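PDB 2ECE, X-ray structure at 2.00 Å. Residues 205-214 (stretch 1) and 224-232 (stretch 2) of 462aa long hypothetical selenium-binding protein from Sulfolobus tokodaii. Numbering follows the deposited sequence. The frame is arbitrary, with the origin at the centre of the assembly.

Stretch 1, residues 205-214: SEWAVPNTIE
Stretch 2 (224-232) DRYGNRIHF

A single buried carboxylate, that of Glu 206, gathers most of the polar contact between these two stretches. Its CA-to-CB bond points toward stretch 2, and the chain runs on with chi1 m (-50°), chi2 t and chi3 -28°. Glu 206 OE1 accepts a hydrogen bond from Arg 229 N (3.1 Å) and a weak one from Asn 228 N (3.1 Å), while Glu 206 OE2 accepts a short, nearly in-plane bond from His 231 NE2 (2.6 Å). His 231 (chi1 -59°, chi2 -91°) uses both ring nitrogens, ND1 bonding elsewhere in the structure. A long salt bridge, Glu 206 OE2 to Arg 229 NH1 (3.7 Å), adds charge compensation; Arg 229 runs m, t, p. Glycine suits position 227: an ideal CB on Gly 227 would clash, 2.2 Å from Glu 206 OE1.

The segments run antiparallel, with nearest CA atoms Ser 205 CA and Ile 230 CA (4.9 Å), Glu 206 CA and Gly 227 CA (5.0 Å), and Ala 208 CA and Tyr 226 CA (4.9 Å). Residues 205-208 are extended loop, apart from Trp 207 (phi/psi -113/-91); Arg 229 opens a strand. Gly 227 N donates to Trp 207 O (3.0 Å). Arg 229 O is buried without a partner.

Tyr 226 (-112/148; chi1 -76°, chi2 -94°), just past a helix, joins a packing ring to a water-binding hydroxyl. The small methyl Ala 208 CB sits over one face, 3.8 Å from the Tyr 226 ring centroid. In an offset edge-to-face pair, the Tyr 226 edge turns toward the face of Trp 207 (chi1 -171°, chi2 26°), its five-membered ring centroid 5.5 Å from that of Tyr 226, planes at 64°. Thr 212 CG2 packs 3.6 Å from Tyr 226 CE2.

Val 209 occupies the N-cap position, Val 209 O accepting from Thr 212 N (2.9 Å). Thr 212 (chi1 -67°) adds a hydroxyl: one water joins Thr 212 OG1 (2.8 Å) and Arg 225 O (2.6 Å); another links Thr 212 O (2.9 Å) to Tyr 226 OH (2.8 Å). Together the stretches bury 533 Å².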

# COMPACT_ATOMS: atom_id res chain seq x y z
N SER A 205 -9.22 6.66 -4.35
CA SER A 205 -10.17 5.98 -3.45
C SER A 205 -10.61 6.80 -2.23
O SER A 205 -10.43 8.01 -2.19
CB SER A 205 -9.57 4.65 -3.00
OG SER A 205 -8.32 4.83 -2.37
N GLU A 206 -11.21 6.13 -1.25
CA GLU A 206 -11.71 6.83 -0.06
C GLU A 206 -11.67 6.02 1.23
O GLU A 206 -12.19 4.90 1.30
CB GLU A 206 -13.16 7.27 -0.26
CG GLU A 206 -13.51 8.01 -1.55
CD GLU A 206 -15.00 8.35 -1.61
OE1 GLU A 206 -15.79 7.59 -1.00
OE2 GLU A 206 -15.39 9.35 -2.25
N TRP A 207 -11.07 6.60 2.27
CA TRP A 207 -11.02 5.96 3.57
C TRP A 207 -11.88 6.86 4.47
O TRP A 207 -13.09 6.69 4.54
CB TRP A 207 -9.59 5.87 4.09
CG TRP A 207 -9.44 5.03 5.34
CD1 TRP A 207 -10.25 4.01 5.75
CD2 TRP A 207 -8.35 5.08 6.28
NE1 TRP A 207 -9.74 3.42 6.88
CE2 TRP A 207 -8.57 4.05 7.22
CE3 TRP A 207 -7.21 5.88 6.40
CZ2 TRP A 207 -7.69 3.81 8.29
CZ3 TRP A 207 -6.34 5.64 7.46
CH2 TRP A 207 -6.58 4.62 8.39
N ALA A 208 -11.25 7.85 5.11
CA ALA A 208 -11.94 8.80 5.98
C ALA A 208 -10.94 9.91 6.27
O ALA A 208 -9.75 9.73 6.01
CB ALA A 208 -12.37 8.12 7.27
N VAL A 209 -11.40 11.05 6.79
CA VAL A 209 -10.49 12.15 7.08
C VAL A 209 -9.71 11.87 8.36
O VAL A 209 -10.09 11.02 9.16
CB VAL A 209 -11.24 13.50 7.24
CG1 VAL A 209 -12.04 13.80 5.98
CG2 VAL A 209 -12.12 13.47 8.47
N PRO A 210 -8.59 12.58 8.56
CA PRO A 210 -7.74 12.42 9.75
C PRO A 210 -8.51 12.45 11.06
O PRO A 210 -8.34 11.58 11.91
CB PRO A 210 -6.76 13.58 9.62
CG PRO A 210 -6.55 13.65 8.14
CD PRO A 210 -7.98 13.55 7.63
N ASN A 211 -9.34 13.47 11.24
CA ASN A 211 -10.10 13.60 12.47
C ASN A 211 -11.04 12.42 12.74
O ASN A 211 -11.56 12.28 13.84
CB ASN A 211 -10.86 14.93 12.49
CG ASN A 211 -9.93 16.12 12.59
OD1 ASN A 211 -8.79 15.98 13.04
ND2 ASN A 211 -10.39 17.29 12.16
N THR A 212 -11.23 11.57 11.74
CA THR A 212 -12.09 10.40 11.91
C THR A 212 -11.28 9.16 12.30
O THR A 212 -11.67 8.41 13.20
CB THR A 212 -12.87 10.05 10.62
OG1 THR A 212 -13.83 11.08 10.33
CG2 THR A 212 -13.59 8.71 10.78
N ILE A 213 -10.15 8.96 11.62
CA ILE A 213 -9.32 7.77 11.84
C ILE A 213 -8.20 7.80 12.87
O ILE A 213 -7.93 6.77 13.49
CB ILE A 213 -8.70 7.30 10.49
CG1 ILE A 213 -7.61 8.27 10.04
CG2 ILE A 213 -9.78 7.20 9.42
CD1 ILE A 213 -6.21 7.86 10.45
N GLU A 214 -7.56 8.94 13.08
CA GLU A 214 -6.43 8.98 14.02
C GLU A 214 -6.62 8.42 15.43
O GLU A 214 -5.71 7.78 15.96
CB GLU A 214 -5.86 10.40 14.09
CG GLU A 214 -5.35 10.89 12.73
CD GLU A 214 -4.54 12.17 12.82
OE1 GLU A 214 -4.91 13.06 13.62
OE2 GLU A 214 -3.55 12.29 12.07
N ASP A 224 -21.64 7.20 8.20
CA ASP A 224 -21.52 8.55 7.65
C ASP A 224 -20.12 9.13 7.47
O ASP A 224 -19.97 10.14 6.79
CB ASP A 224 -22.33 9.54 8.49
CG ASP A 224 -23.74 9.05 8.76
OD1 ASP A 224 -24.39 8.58 7.81
OD2 ASP A 224 -24.18 9.16 9.93
N ARG A 225 -19.10 8.50 8.04
CA ARG A 225 -17.76 9.07 7.92
C ARG A 225 -16.73 8.33 7.07
O ARG A 225 -15.63 8.83 6.85
CB ARG A 225 -17.19 9.33 9.31
CG ARG A 225 -18.16 10.09 10.20
CD ARG A 225 -17.52 10.62 11.46
NE ARG A 225 -18.53 11.15 12.37
CZ ARG A 225 -18.27 11.93 13.42
NH1 ARG A 225 -17.02 12.28 13.69
NH2 ARG A 225 -19.26 12.36 14.19
N TYR A 226 -17.08 7.13 6.59
CA TYR A 226 -16.15 6.38 5.76
C TYR A 226 -16.69 6.30 4.33
O TYR A 226 -17.91 6.29 4.12
CB TYR A 226 -15.94 4.98 6.36
CG TYR A 226 -15.03 5.00 7.57
CD1 TYR A 226 -13.66 4.77 7.45
CD2 TYR A 226 -15.53 5.30 8.84
CE1 TYR A 226 -12.81 4.84 8.55
CE2 TYR A 226 -14.69 5.38 9.95
CZ TYR A 226 -13.32 5.14 9.80
OH TYR A 226 -12.48 5.22 10.89
N GLY A 227 -15.80 6.26 3.35
CA GLY A 227 -16.25 6.24 1.97
C GLY A 227 -16.34 4.89 1.29
O GLY A 227 -15.89 3.88 1.83
N ASN A 228 -16.92 4.88 0.10
CA ASN A 228 -17.06 3.66 -0.67
C ASN A 228 -17.09 3.93 -2.17
O ASN A 228 -17.67 3.15 -2.93
CB ASN A 228 -18.32 2.90 -0.25
CG ASN A 228 -19.59 3.69 -0.47
OD1 ASN A 228 -20.70 3.17 -0.28
ND2 ASN A 228 -19.46 4.95 -0.88
N ARG A 229 -16.45 5.02 -2.60
CA ARG A 229 -16.43 5.39 -4.01
C ARG A 229 -15.03 5.38 -4.61
O ARG A 229 -14.04 5.58 -3.91
CB ARG A 229 -16.99 6.80 -4.19
CG ARG A 229 -18.28 7.09 -3.44
CD ARG A 229 -18.43 8.59 -3.22
NE ARG A 229 -18.79 9.32 -4.42
CZ ARG A 229 -18.69 10.64 -4.55
NH1 ARG A 229 -18.22 11.38 -3.55
NH2 ARG A 229 -19.07 11.23 -5.68
N ILE A 230 -14.97 5.13 -5.92
CA ILE A 230 -13.72 5.17 -6.67
C ILE A 230 -13.96 6.34 -7.63
O ILE A 230 -15.04 6.46 -8.22
CB ILE A 230 -13.43 3.87 -7.47
CG1 ILE A 230 -12.27 4.11 -8.44
CG2 ILE A 230 -14.67 3.43 -8.23
CD1 ILE A 230 -11.74 2.84 -9.11
N HIS A 231 -12.97 7.21 -7.76
CA HIS A 231 -13.09 8.37 -8.63
C HIS A 231 -12.20 8.23 -9.85
O HIS A 231 -11.04 7.83 -9.74
CB HIS A 231 -12.70 9.63 -7.86
CG HIS A 231 -13.54 9.88 -6.64
ND1 HIS A 231 -14.69 10.64 -6.67
CD2 HIS A 231 -13.39 9.47 -5.36
CE1 HIS A 231 -15.21 10.69 -5.46
NE2 HIS A 231 -14.44 9.98 -4.64
N PHE A 232 -12.76 8.55 -11.02
CA PHE A 232 -12.01 8.48 -12.27
C PHE A 232 -11.71 9.90 -12.72
O PHE A 232 -12.62 10.73 -12.82
CB PHE A 232 -12.84 7.74 -13.33
CG PHE A 232 -13.18 6.34 -12.94
CD1 PHE A 232 -12.22 5.34 -13.02
CD2 PHE A 232 -14.42 6.04 -12.39
CE1 PHE A 232 -12.49 4.05 -12.56
CE2 PHE A 232 -14.71 4.75 -11.93
CZ PHE A 232 -13.74 3.76 -12.02
O HOH W 1 -14.32 10.94 7.62
O HOH W 2 -13.48 6.17 13.32
O HOH W 3 -14.66 13.41 11.58